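Local coordinates for protein ORF10 (Moritella marina, PDB 6RIW) that probably elongates acyl chains by decarboxylative condensation, as the ketosynthase-chain length factor didomain of a polyunsaturated fatty acid synthase, at residues 15-18 against 19-23; 69-73 against 74-78; 268-271 against 272-275; 669-672 against 673-676; 782-785 against 786-790. One frame throughout, in Å; residues are numbered along the deposited sequence.

Interaction 1: residues 15-18 against 19-23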
loop_
_atom_site.group_PDB
_atom_site.type_symbol
_atom_site.label_atom_id
_atom_site.label_comp_id
_atom_site.label_asym_id
_atom_site.label_seq_id
_atom_site.Cartn_x
_atom_site.Cartn_y
_atom_site.Cartn_z
ATOM N N GLY A 15 -8.987 -14.385 -17.509
ATOM C CA GLY A 15 -8.971 -15.479 -18.449
ATOM C C GLY A 15 -8.199 -16.720 -18.042
ATOM O O GLY A 15 -8.390 -17.764 -18.677
ATOM N N SER A 16 -7.333 -16.674 -17.026
ATOM C CA SER A 16 -6.500 -17.850 -16.779
ATOM C C SER A 16 -6.146 -18.007 -15.305
ATOM O O SER A 16 -6.127 -17.037 -14.543
ATOM C CB SER A 16 -5.223 -17.811 -17.637
ATOM O OG SER A 16 -4.364 -16.760 -17.244
ATOM N N GLN A 17 -5.868 -19.261 -14.916
ATOM C CA GLN A 17 -5.527 -19.594 -13.535
ATOM C C GLN A 17 -4.211 -20.352 -13.416
ATOM O O GLN A 17 -3.877 -20.821 -12.321
ATOM C CB GLN A 17 -6.652 -20.417 -12.887
ATOM C CG GLN A 17 -8.056 -19.873 -13.114
ATOM C CD GLN A 17 -9.123 -20.786 -12.534
ATOM O OE1 GLN A 17 -8.809 -21.834 -11.965
ATOM N NE2 GLN A 17 -10.391 -20.401 -12.686
ATOM N N ALA A 18 -3.451 -20.487 -14.503
ATOM C CA ALA A 18 -2.212 -21.253 -14.496
ATOM C C ALA A 18 -1.338 -20.741 -15.626
ATOM O O ALA A 18 -1.862 -20.166 -16.585
ATOM C CB ALA A 18 -2.482 -22.760 -14.661
ATOM N N PRO A 19 -0.012 -20.904 -15.538
ATOM C CA PRO A 19 0.857 -20.295 -16.563
ATOM C C PRO A 19 0.722 -20.922 -17.946
ATOM O O PRO A 19 0.838 -20.207 -18.948
ATOM C CB PRO A 19 2.273 -20.486 -15.989
ATOM C CG PRO A 19 2.065 -20.630 -14.503
ATOM C CD PRO A 19 0.759 -21.368 -14.369
ATOM N N ASP A 20 0.502 -22.236 -18.043
ATOM C CA ASP A 20 0.388 -22.840 -19.373
ATOM C C ASP A 20 -0.899 -22.406 -20.068
ATOM O O ASP A 20 -0.930 -22.230 -21.292
ATOM C CB ASP A 20 0.465 -24.362 -19.265
ATOM C CG ASP A 20 -0.700 -24.953 -18.476
ATOM O OD1 ASP A 20 -1.371 -24.201 -17.725
ATOM O OD2 ASP A 20 -0.949 -26.174 -18.608
ATOM N N GLN A 21 -1.979 -22.235 -19.305
ATOM C CA GLN A 21 -3.215 -21.699 -19.875
ATOM C C GLN A 21 -3.014 -20.272 -20.384
ATOM O O GLN A 21 -3.455 -19.921 -21.486
ATOM C CB GLN A 21 -4.308 -21.772 -18.813
ATOM C CG GLN A 21 -5.661 -21.218 -19.159
ATOM C CD GLN A 21 -6.596 -21.324 -17.954
ATOM O OE1 GLN A 21 -6.133 -21.482 -16.815
ATOM N NE2 GLN A 21 -7.904 -21.253 -18.194
ATOM N N PHE A 22 -2.347 -19.433 -19.591
ATOM C CA PHE A 22 -2.047 -18.067 -20.009
ATOM C C PHE A 22 -1.192 -18.054 -21.270
ATOM O O PHE A 22 -1.463 -17.296 -22.210
ATOM C CB PHE A 22 -1.356 -17.358 -18.838
ATOM C CG PHE A 22 -0.628 -16.075 -19.182
ATOM C CD1 PHE A 22 -1.319 -14.939 -19.556
ATOM C CD2 PHE A 22 0.742 -15.988 -19.017
ATOM C CE1 PHE A 22 -0.656 -13.750 -19.820
ATOM C CE2 PHE A 22 1.420 -14.795 -19.277
ATOM C CZ PHE A 22 0.715 -13.679 -19.673
ATOM N N TRP A 23 -0.166 -18.902 -21.311
ATOM C CA TRP A 23 0.724 -18.954 -22.467
ATOM C C TRP A 23 -0.037 -19.325 -23.738
ATOM O O TRP A 23 0.120 -18.678 -24.780
ATOM C CB TRP A 23 1.851 -19.953 -22.209
ATOM C CG TRP A 23 2.814 -20.026 -23.339
ATOM C CD1 TRP A 23 2.951 -21.049 -24.236
ATOM C CD2 TRP A 23 3.759 -19.017 -23.730
ATOM N NE1 TRP A 23 3.936 -20.744 -25.146
ATOM C CE2 TRP A 23 4.443 -19.503 -24.862
ATOM C CE3 TRP A 23 4.093 -17.750 -23.231
ATOM C CZ2 TRP A 23 5.444 -18.772 -25.501
ATOM C CZ3 TRP A 23 5.091 -17.027 -23.868
ATOM C CH2 TRP A 23 5.753 -17.541 -24.991
#
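Gln21 folds back from the first turn of helix 19-27 onto the loop that leads into it, and its OE1 takes the N-H of Gln17 at 2.9 Å. The bond is nearly straight at the hydrogen (173°), yet the donor stands well above the amide plane and is not aimed at a lone pair. With CG anti to the backbone N (chi1 178°) and an extended chain beyond, the glutamine reaches from helix to loop. The tight part lies around Ser16: its CB packs on Gln21 CG at 3.8 Å, and its OG sits 3.5 Å from Phe22 CB, a fit that suits a small residue. Ala18 is the N-cap, and its O accepts from Phe22 N at 3.1 Å as the first helical bond. Its own N, buried here, finds no partner in the model. Proline suits the next position, where a helix asks for no N-H. The looser, solvent-exposed ends are Gly15, whose positive phi calls for glycine, and Asp20, whose OD1 bonds only weakly to Gln21 N but places an acid fittingly at a helix start. Inward, the Phe22 ring meets Phe13 edge-to-face and packs on Pro376 and Thr379 of helix 374-387, while Asn11 of strand 4-12 lies against Ser16 and Pro19.

Interaction 2: residues 69-73 against 74-78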
loop_
_atom_site.group_PDB
_atom_site.type_symbol
_atom_site.label_atom_id
_atom_site.label_comp_id
_atom_site.label_asym_id
_atom_site.label_seq_id
_atom_site.Cartn_x
_atom_site.Cartn_y
_atom_site.Cartn_z
ATOM N N PHE A 69 -13.818 -17.679 -10.500
ATOM C CA PHE A 69 -12.778 -18.269 -9.662
ATOM C C PHE A 69 -13.412 -18.674 -8.335
ATOM O O PHE A 69 -14.037 -17.847 -7.670
ATOM C CB PHE A 69 -11.623 -17.289 -9.421
ATOM C CG PHE A 69 -10.572 -17.821 -8.482
ATOM C CD1 PHE A 69 -9.649 -18.765 -8.917
ATOM C CD2 PHE A 69 -10.524 -17.400 -7.156
ATOM C CE1 PHE A 69 -8.677 -19.265 -8.050
ATOM C CE2 PHE A 69 -9.563 -17.889 -6.280
ATOM C CZ PHE A 69 -8.631 -18.833 -6.731
ATOM N N ASN A 70 -13.245 -19.935 -7.944
ATOM C CA ASN A 70 -13.819 -20.452 -6.702
ATOM C C ASN A 70 -12.646 -20.890 -5.836
ATOM O O ASN A 70 -12.017 -21.920 -6.104
ATOM C CB ASN A 70 -14.796 -21.603 -6.966
ATOM C CG ASN A 70 -15.925 -21.211 -7.905
ATOM O OD1 ASN A 70 -16.040 -21.735 -9.015
ATOM N ND2 ASN A 70 -16.765 -20.287 -7.463
ATOM N N PHE A 71 -12.328 -20.078 -4.832
ATOM C CA PHE A 71 -11.165 -20.320 -3.993
ATOM C C PHE A 71 -11.370 -21.563 -3.136
ATOM O O PHE A 71 -12.411 -21.716 -2.491
ATOM C CB PHE A 71 -10.923 -19.104 -3.103
ATOM C CG PHE A 71 -9.793 -19.267 -2.131
ATOM C CD1 PHE A 71 -8.486 -19.378 -2.574
ATOM C CD2 PHE A 71 -10.043 -19.257 -0.759
ATOM C CE1 PHE A 71 -7.438 -19.513 -1.656
ATOM C CE2 PHE A 71 -9.001 -19.384 0.154
ATOM C CZ PHE A 71 -7.708 -19.510 -0.291
ATOM N N ASP A 72 -10.364 -22.434 -3.121
ATOM C CA ASP A 72 -10.322 -23.598 -2.239
ATOM C C ASP A 72 -9.546 -23.209 -0.989
ATOM O O ASP A 72 -8.335 -23.002 -1.054
ATOM C CB ASP A 72 -9.670 -24.775 -2.963
ATOM C CG ASP A 72 -9.540 -26.026 -2.094
ATOM O OD1 ASP A 72 -9.837 -26.002 -0.878
ATOM O OD2 ASP A 72 -9.125 -27.060 -2.657
ATOM N N ALA A 73 -10.253 -23.085 0.142
ATOM C CA ALA A 73 -9.666 -22.609 1.395
ATOM C C ALA A 73 -8.965 -23.703 2.193
ATOM O O ALA A 73 -8.419 -23.416 3.269
ATOM C CB ALA A 73 -10.753 -21.950 2.263
ATOM N N SER A 74 -8.948 -24.940 1.700
ATOM C CA SER A 74 -8.359 -26.042 2.445
ATOM C C SER A 74 -6.856 -26.129 2.185
ATOM O O SER A 74 -6.340 -25.601 1.199
ATOM C CB SER A 74 -9.047 -27.361 2.073
ATOM O OG SER A 74 -8.665 -27.787 0.766
ATOM N N GLY A 75 -6.147 -26.785 3.102
ATOM C CA GLY A 75 -4.746 -27.104 2.883
ATOM C C GLY A 75 -3.736 -26.049 3.282
ATOM O O GLY A 75 -2.554 -26.200 2.957
ATOM N N TYR A 76 -4.153 -24.980 3.955
ATOM C CA TYR A 76 -3.236 -23.970 4.468
ATOM C C TYR A 76 -2.973 -24.201 5.956
ATOM O O TYR A 76 -3.587 -25.056 6.602
ATOM C CB TYR A 76 -3.805 -22.557 4.249
ATOM C CG TYR A 76 -3.971 -22.193 2.802
ATOM C CD1 TYR A 76 -2.938 -21.589 2.107
ATOM C CD2 TYR A 76 -5.138 -22.489 2.121
ATOM C CE1 TYR A 76 -3.071 -21.273 0.775
ATOM C CE2 TYR A 76 -5.282 -22.173 0.788
ATOM C CZ TYR A 76 -4.247 -21.563 0.127
ATOM O OH TYR A 76 -4.383 -21.257 -1.196
ATOM N N GLN A 77 -2.068 -23.398 6.516
ATOM C CA GLN A 77 -1.788 -23.512 7.944
ATOM C C GLN A 77 -2.775 -22.710 8.793
ATOM O O GLN A 77 -2.691 -22.736 10.029
ATOM C CB GLN A 77 -0.334 -23.113 8.222
ATOM C CG GLN A 77 0.641 -24.046 7.464
ATOM C CD GLN A 77 2.054 -24.033 7.994
ATOM O OE1 GLN A 77 2.348 -23.475 9.054
ATOM N NE2 GLN A 77 2.953 -24.658 7.248
ATOM N N LEU A 78 -3.715 -22.029 8.157
ATOM C CA LEU A 78 -4.820 -21.351 8.815
ATOM C C LEU A 78 -6.125 -22.033 8.438
ATOM O O LEU A 78 -6.269 -22.568 7.339
ATOM C CB LEU A 78 -4.875 -19.871 8.423
ATOM C CG LEU A 78 -3.758 -19.047 9.064
ATOM C CD1 LEU A 78 -3.744 -17.653 8.483
ATOM C CD2 LEU A 78 -3.884 -19.004 10.598
HETATM O O HOH W 1 -6.129 -22.819 -2.533
HETATM O O HOH W 2 -6.775 -24.354 5.310
#
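Asp72 OD1 is gripped twice by Ser74: by OG at 2.7 Å and by the backbone N at 2.9 Å. Both donors come from the same face of the carboxylate; the hydroxyl is on the syn side and not far from the plane, the N-H further above it. The aspartate arm is brought over the turn by its torsion, CG lying anti to the backbone N (chi1 178°), and the serine suits its place because its short hydroxyl can close the same grip as its own amide. On the inner side Tyr76 reaches back along the loop. Its ring edge faces two carbonyls in its plane, Ala73 O 3.6 Å from CD2 and Asp72 O 3.7 Å from CE2. The Phe71 ring approaches from the opposite direction, oblique to it, with CE1 3.5 Å from Tyr76 OH. One water links Asp72 O to that hydroxyl, at 2.7 Å from Tyr76 OH; another ties Ala73 O, Tyr76 N and Leu78 O together, bridging three backbone groups of the loop. Lys98 covers the tyrosine ring in a cation-pi contact and also bonds Ser74 O, joining the loop to helix 88-104. Gly75 supplies the positive phi at the bend. An aspartate side chain accepting from the amide two residues on defines an Asx turn, here in the loop between strand 62-64 and helix 80-84 of the first ketosynthase-like domain.

Interaction 3: residues 268-271 against 272-275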
loop_
_atom_site.group_PDB
_atom_site.type_symbol
_atom_site.label_atom_id
_atom_site.label_comp_id
_atom_site.label_asym_id
_atom_site.label_seq_id
_atom_site.Cartn_x
_atom_site.Cartn_y
_atom_site.Cartn_z
ATOM N N LEU A 268 11.875 -17.305 -5.914
ATOM C CA LEU A 268 13.231 -16.912 -6.282
ATOM C C LEU A 268 14.273 -17.549 -5.371
ATOM O O LEU A 268 14.103 -17.595 -4.149
ATOM C CB LEU A 268 13.408 -15.390 -6.214
ATOM C CG LEU A 268 12.384 -14.531 -6.947
ATOM C CD1 LEU A 268 12.711 -13.053 -6.786
ATOM C CD2 LEU A 268 12.348 -14.911 -8.423
ATOM N N LYS A 269 15.388 -17.984 -5.965
ATOM C CA LYS A 269 16.540 -18.454 -5.201
ATOM C C LYS A 269 17.812 -17.974 -5.886
ATOM O O LYS A 269 17.813 -17.693 -7.086
ATOM C CB LYS A 269 16.568 -19.997 -5.081
ATOM C CG LYS A 269 15.494 -20.582 -4.146
ATOM C CD LYS A 269 15.384 -22.109 -4.306
ATOM C CE LYS A 269 16.629 -22.832 -3.788
ATOM N NZ LYS A 269 16.359 -24.290 -3.524
ATOM N N ARG A 270 18.889 -17.844 -5.112
ATOM C CA ARG A 270 20.194 -17.629 -5.725
ATOM C C ARG A 270 20.492 -18.809 -6.653
ATOM O O ARG A 270 20.174 -19.956 -6.335
ATOM C CB ARG A 270 21.281 -17.476 -4.640
ATOM C CG ARG A 270 21.114 -16.213 -3.772
ATOM C CD ARG A 270 22.132 -16.115 -2.627
ATOM N NE ARG A 270 21.982 -17.230 -1.703
ATOM C CZ ARG A 270 21.270 -17.191 -0.582
ATOM N NH1 ARG A 270 21.162 -18.274 0.177
ATOM N NH2 ARG A 270 20.650 -16.078 -0.215
ATOM N N GLN A 271 21.055 -18.517 -7.826
ATOM C CA GLN A 271 21.248 -19.574 -8.823
ATOM C C GLN A 271 22.101 -20.716 -8.279
ATOM O O GLN A 271 21.825 -21.887 -8.561
ATOM C CB GLN A 271 21.883 -19.012 -10.093
ATOM C CG GLN A 271 21.863 -20.017 -11.263
ATOM C CD GLN A 271 22.894 -19.676 -12.312
ATOM O OE1 GLN A 271 23.743 -18.815 -12.095
ATOM N NE2 GLN A 271 22.820 -20.340 -13.461
ATOM N N SER A 272 23.126 -20.396 -7.482
ATOM C CA SER A 272 23.954 -21.438 -6.868
ATOM C C SER A 272 23.108 -22.439 -6.088
ATOM O O SER A 272 23.316 -23.655 -6.191
ATOM C CB SER A 272 25.000 -20.807 -5.949
ATOM O OG SER A 272 24.379 -19.994 -4.973
ATOM N N ASP A 273 22.146 -21.948 -5.297
ATOM C CA ASP A 273 21.307 -22.851 -4.514
ATOM C C ASP A 273 20.328 -23.602 -5.408
ATOM O O ASP A 273 20.031 -24.778 -5.163
ATOM C CB ASP A 273 20.545 -22.070 -3.434
ATOM C CG ASP A 273 21.470 -21.407 -2.412
ATOM O OD1 ASP A 273 22.671 -21.762 -2.353
ATOM O OD2 ASP A 273 20.994 -20.522 -1.658
ATOM N N ALA A 274 19.810 -22.940 -6.448
ATOM C CA ALA A 274 18.851 -23.599 -7.329
ATOM C C ALA A 274 19.507 -24.743 -8.096
ATOM O O ALA A 274 18.895 -25.800 -8.289
ATOM C CB ALA A 274 18.240 -22.591 -8.308
ATOM N N VAL A 275 20.746 -24.548 -8.547
ATOM C CA VAL A 275 21.441 -25.621 -9.257
ATOM C C VAL A 275 21.798 -26.745 -8.295
ATOM O O VAL A 275 21.620 -27.928 -8.610
ATOM C CB VAL A 275 22.682 -25.064 -9.980
ATOM C CG1 VAL A 275 23.553 -26.199 -10.504
ATOM C CG2 VAL A 275 22.254 -24.157 -11.120
HETATM O O HOH W 3 18.949 -18.889 -2.484
HETATM O O HOH W 4 24.298 -19.094 -2.246
#
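Chi1 of -66° in Arg270 and -63° in Asp273 sets each CG anti to its own carbonyl carbon, and a further bend at chi3 of the arginine brings the two side chains alongside, pointing the same way. The motif is a strand-to-helix junction: strand 259-270 ends at Arg270, which is the N-cap of helix 271-277. Arg270 NH1 meets Asp273 OD2 at 2.9 Å in a salt bridge whose hydrogen bond is weak, bent to 127° at the hydrogen; the guanidinium and carboxylate planes stand almost perpendicular. The arginine suits this place because it can serve many acceptors at once: NH1 also bonds Asn216, and NH2 the carbonyls of Leu210 and Ala215. A leucine here would remove the guanidinium, which would probably leave Asp273 without its nearest cation and those acceptors without their donor. Lys269 runs across Asp273 at about a right angle, its CE 4.0 Å from Asp273 CB, while its ammonium goes to Asp279 and Asp277. On the backbone, Arg270 O accepts from Ala274 N at 3.0 Å and Gln271 O from Val275 N at 2.9 Å, starting the helix. Gln271 and Val275 lie side by side, CG to CG2 at 4.2 Å; the amide of the glutamine bonds Thr453, Thr455 and Asn3. Water completes the junction. One molecule lies over the centre of the guanidinium face and joins Arg270 N to Asp273 OD2, at 2.7 Å from the latter; a second accepts from Arg270 NE and donates at 2.9 Å to Ser272 OG, which also bonds Glu2.

Interaction 4: residues 669-672 against 673-676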
loop_
_atom_site.group_PDB
_atom_site.type_symbol
_atom_site.label_atom_id
_atom_site.label_comp_id
_atom_site.label_asym_id
_atom_site.label_seq_id
_atom_site.Cartn_x
_atom_site.Cartn_y
_atom_site.Cartn_z
ATOM N N VAL A 669 6.978 0.561 10.186
ATOM C CA VAL A 669 8.195 1.371 10.274
ATOM C C VAL A 669 9.426 0.495 10.481
ATOM O O VAL A 669 10.489 0.755 9.903
ATOM C CB VAL A 669 8.069 2.424 11.390
ATOM C CG1 VAL A 669 9.451 3.093 11.654
ATOM C CG2 VAL A 669 7.041 3.496 11.011
ATOM N N TYR A 670 9.319 -0.549 11.308
ATOM C CA TYR A 670 10.483 -1.405 11.528
ATOM C C TYR A 670 10.849 -2.199 10.273
ATOM O O TYR A 670 12.036 -2.420 10.011
ATOM C CB TYR A 670 10.224 -2.324 12.739
ATOM C CG TYR A 670 9.884 -1.560 14.015
ATOM C CD1 TYR A 670 10.459 -0.327 14.283
ATOM C CD2 TYR A 670 8.971 -2.064 14.940
ATOM C CE1 TYR A 670 10.149 0.391 15.447
ATOM C CE2 TYR A 670 8.655 -1.350 16.111
ATOM C CZ TYR A 670 9.252 -0.136 16.353
ATOM O OH TYR A 670 8.933 0.558 17.511
ATOM N N ARG A 671 9.866 -2.605 9.459
ATOM C CA ARG A 671 10.220 -3.189 8.165
ATOM C C ARG A 671 10.907 -2.172 7.249
ATOM O O ARG A 671 11.761 -2.557 6.439
ATOM C CB ARG A 671 8.990 -3.782 7.472
ATOM C CG ARG A 671 8.394 -5.020 8.180
ATOM C CD ARG A 671 9.291 -6.273 8.090
ATOM N NE ARG A 671 8.654 -7.429 8.736
ATOM C CZ ARG A 671 9.272 -8.588 8.984
ATOM N NH1 ARG A 671 8.606 -9.583 9.570
ATOM N NH2 ARG A 671 10.552 -8.759 8.639
ATOM N N CYS A 672 10.545 -0.886 7.338
ATOM C CA CYS A 672 11.257 0.142 6.567
ATOM C C CYS A 672 12.701 0.275 7.019
ATOM O O CYS A 672 13.602 0.508 6.198
ATOM C CB CYS A 672 10.566 1.503 6.711
ATOM S SG CYS A 672 9.003 1.654 5.818
ATOM N N VAL A 673 12.940 0.210 8.327
ATOM C CA VAL A 673 14.317 0.278 8.817
ATOM C C VAL A 673 15.139 -0.867 8.229
ATOM O O VAL A 673 16.262 -0.674 7.741
ATOM C CB VAL A 673 14.320 0.266 10.356
ATOM C CG1 VAL A 673 15.746 0.159 10.904
ATOM C CG2 VAL A 673 13.595 1.519 10.908
ATOM N N GLU A 674 14.582 -2.087 8.267
ATOM C CA GLU A 674 15.236 -3.255 7.677
ATOM C C GLU A 674 15.469 -3.069 6.185
ATOM O O GLU A 674 16.552 -3.378 5.669
ATOM C CB GLU A 674 14.383 -4.499 7.921
ATOM C CG GLU A 674 14.867 -5.779 7.218
ATOM C CD GLU A 674 14.001 -7.003 7.587
ATOM O OE1 GLU A 674 12.749 -6.978 7.401
ATOM O OE2 GLU A 674 14.578 -7.984 8.088
ATOM N N LEU A 675 14.472 -2.552 5.477
ATOM C CA LEU A 675 14.633 -2.284 4.044
ATOM C C LEU A 675 15.699 -1.220 3.782
ATOM O O LEU A 675 16.530 -1.370 2.868
ATOM C CB LEU A 675 13.285 -1.856 3.449
ATOM C CG LEU A 675 13.244 -1.482 1.959
ATOM C CD1 LEU A 675 13.869 -2.599 1.122
ATOM C CD2 LEU A 675 11.773 -1.236 1.545
ATOM N N ALA A 676 15.694 -0.132 4.559
ATOM C CA ALA A 676 16.705 0.909 4.356
ATOM C C ALA A 676 18.118 0.334 4.506
ATOM O O ALA A 676 19.004 0.603 3.680
ATOM C CB ALA A 676 16.476 2.062 5.329
HETATM O O HOH W 5 11.841 -5.386 5.531
#
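Val673, Glu674, Leu675 and Ala676 donate their N-H groups to the carbonyls of Val669, Tyr670, Arg671 and Cys672 in an unbroken alpha-helical series, the last, Ala676 N to Cys672 O, the shortest at 2.7 Å. On one side Arg671 and Glu674, three residues apart, run side by side in the same direction. The arginine bends at chi2 (-70°), which swings its guanidinium over to the extended glutamate. NH2 meets Glu674 OE1 at 3.1 Å; the oxygen lies in the guanidinium plane and uses its syn lone pair, with the two planes turned only 24° apart. Both residues are buried, so pairing the charges probably lowers the cost of placing them there. A water adds a second grip on Glu674 OE1 at 2.6 Å and also donates to Arg671 O. A methionine in place of Arg671 would have no charge to offer, and the carboxylate of Glu674 is likely to be left without its ionic mate. The other side is apolar, Val669 CG1 and Val673 CG2 lying 4.5 Å apart; the compact side chains of Val673, Cys672 and Ala676 let the helix lie against the strands. Phe770 of strand 763-772 forms a cation-pi contact with Arg671, and Ser188 bonds Glu674 OE2 from the first ketosynthase-like domain. Helix 668-682 is enclosed: Cys672 rests on strands 576-581 and 687-694, Val673 on strand 763-772, and Val669 on helix 841-854.

Interaction 5: residues 782-785 against 786-790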
loop_
_atom_site.group_PDB
_atom_site.type_symbol
_atom_site.label_atom_id
_atom_site.label_comp_id
_atom_site.label_asym_id
_atom_site.label_seq_id
_atom_site.Cartn_x
_atom_site.Cartn_y
_atom_site.Cartn_z
ATOM N N ALA A 782 13.538 -12.678 19.010
ATOM C CA ALA A 782 13.884 -11.459 18.294
ATOM C C ALA A 782 14.867 -10.617 19.086
ATOM O O ALA A 782 15.789 -10.027 18.514
ATOM C CB ALA A 782 12.615 -10.658 17.978
ATOM N N ALA A 783 14.672 -10.515 20.408
ATOM C CA ALA A 783 15.595 -9.727 21.217
ATOM C C ALA A 783 17.012 -10.304 21.169
ATOM O O ALA A 783 17.996 -9.557 21.068
ATOM C CB ALA A 783 15.082 -9.663 22.654
ATOM N N ASP A 784 17.135 -11.625 21.282
ATOM C CA ASP A 784 18.457 -12.246 21.225
ATOM C C ASP A 784 19.134 -11.972 19.887
ATOM O O ASP A 784 20.350 -11.722 19.830
ATOM C CB ASP A 784 18.342 -13.746 21.467
ATOM C CG ASP A 784 19.683 -14.464 21.303
ATOM O OD1 ASP A 784 20.647 -14.103 22.024
ATOM O OD2 ASP A 784 19.784 -15.370 20.441
ATOM N N LYS A 785 18.373 -12.041 18.794
ATOM C CA LYS A 785 18.964 -11.734 17.494
ATOM C C LYS A 785 19.450 -10.297 17.454
ATOM O O LYS A 785 20.533 -10.009 16.934
ATOM C CB LYS A 785 17.956 -11.951 16.361
ATOM C CG LYS A 785 17.474 -13.365 16.124
ATOM C CD LYS A 785 16.587 -13.363 14.879
ATOM C CE LYS A 785 15.760 -14.620 14.772
ATOM N NZ LYS A 785 14.862 -14.568 13.566
ATOM N N ALA A 786 18.644 -9.370 17.981
ATOM C CA ALA A 786 18.987 -7.963 17.867
ATOM C C ALA A 786 20.172 -7.617 18.755
ATOM O O ALA A 786 21.034 -6.815 18.368
ATOM C CB ALA A 786 17.762 -7.101 18.203
ATOM N N LEU A 787 20.250 -8.229 19.943
ATOM C CA LEU A 787 21.389 -7.958 20.818
ATOM C C LEU A 787 22.675 -8.508 20.208
ATOM O O LEU A 787 23.720 -7.844 20.246
ATOM C CB LEU A 787 21.142 -8.548 22.211
ATOM C CG LEU A 787 19.998 -7.896 23.001
ATOM C CD1 LEU A 787 19.458 -8.823 24.092
ATOM C CD2 LEU A 787 20.423 -6.558 23.586
ATOM N N THR A 788 22.598 -9.699 19.608
ATOM C CA THR A 788 23.751 -10.278 18.911
ATOM C C THR A 788 24.198 -9.394 17.750
ATOM O O THR A 788 25.405 -9.150 17.554
ATOM C CB THR A 788 23.396 -11.670 18.395
ATOM O OG1 THR A 788 23.044 -12.519 19.495
ATOM C CG2 THR A 788 24.565 -12.289 17.600
ATOM N N LEU A 789 23.238 -8.916 16.956
ATOM C CA LEU A 789 23.566 -8.036 15.842
ATOM C C LEU A 789 24.184 -6.733 16.334
ATOM O O LEU A 789 25.145 -6.232 15.740
ATOM C CB LEU A 789 22.311 -7.774 14.998
ATOM C CG LEU A 789 22.494 -6.978 13.698
ATOM C CD1 LEU A 789 23.448 -7.692 12.727
ATOM C CD2 LEU A 789 21.132 -6.709 13.042
ATOM N N ALA A 790 23.653 -6.170 17.424
ATOM C CA ALA A 790 24.198 -4.940 17.970
ATOM C C ALA A 790 25.545 -5.148 18.648
ATOM O O ALA A 790 26.262 -4.170 18.878
ATOM C CB ALA A 790 23.217 -4.314 18.975
#
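Asp784 and Thr788, one helical turn apart, cross obliquely on the exposed side of helix 776-790, and they meet through the threonine hydroxyl and the aspartate backbone. Thr788 has OG1 anti to its own carbonyl carbon (chi1 -60°), which turns the hydroxyl back down the helix to donate to Asp784 O at 2.8 Å. The amide of Thr788 bonds the same oxygen at 3.0 Å, and the two donors arrive from opposite faces of the carbonyl plane, so Asp784 O is gripped by both. Threonine suits an exposed helical position for this reason: the helix itself satisfies its hydroxyl. The carboxylate stands further off, Asp784 OD1 lying 3.8 Å from Thr788 OG1, and as a charged group it fits the solvent side. Lys785 takes another direction, its chain extended beyond CG along the helix flank until NZ bonds the carbonyl of Phe770. On the buried side Leu787 lies over the preceding turn, CG 3.2 Å and CD1 3.4 Å from Ala783 O, the oxygen that also accepts from Leu787 N at 2.8 Å. Ala786 CB sits 3.5 Å from Ala782 O. The small side chains of Ala782, Ala783 and Ala786 let the helix come close to the strands beneath: Ala786 packs on Ser769 of strand 763-772, and Ala783 on His879 of strand 876-884. One polar face and one apolar face make this an amphipathic helix, consistent with an outer layer of the alternating helix-and-sheet sandwich of thiolase-like enzymes, here in the second ketosynthase-like domain.

The five contacts follow one another along the chain, the first three in the first ketosynthase-like domain and the last two in the second. Interactions 1 and 2 touch, Gln17 NE2 lying 4.2 Å from Phe69 CD1, and both use Tyr95 of helix 88-104, which bonds Gln17 O and meets the Phe69 ring. Interaction 3 stands apart, its centre about 25 Å from that of interaction 1, although strand 259-270 pairs with strand 4-12, which precedes the loop of interaction 1. Interactions 4 and 5 have centres about 16 Å apart, and their helices both pack on strand 763-772. The contacts thus set helix starts, a loop turn and helix flanks in both halves of the didomain.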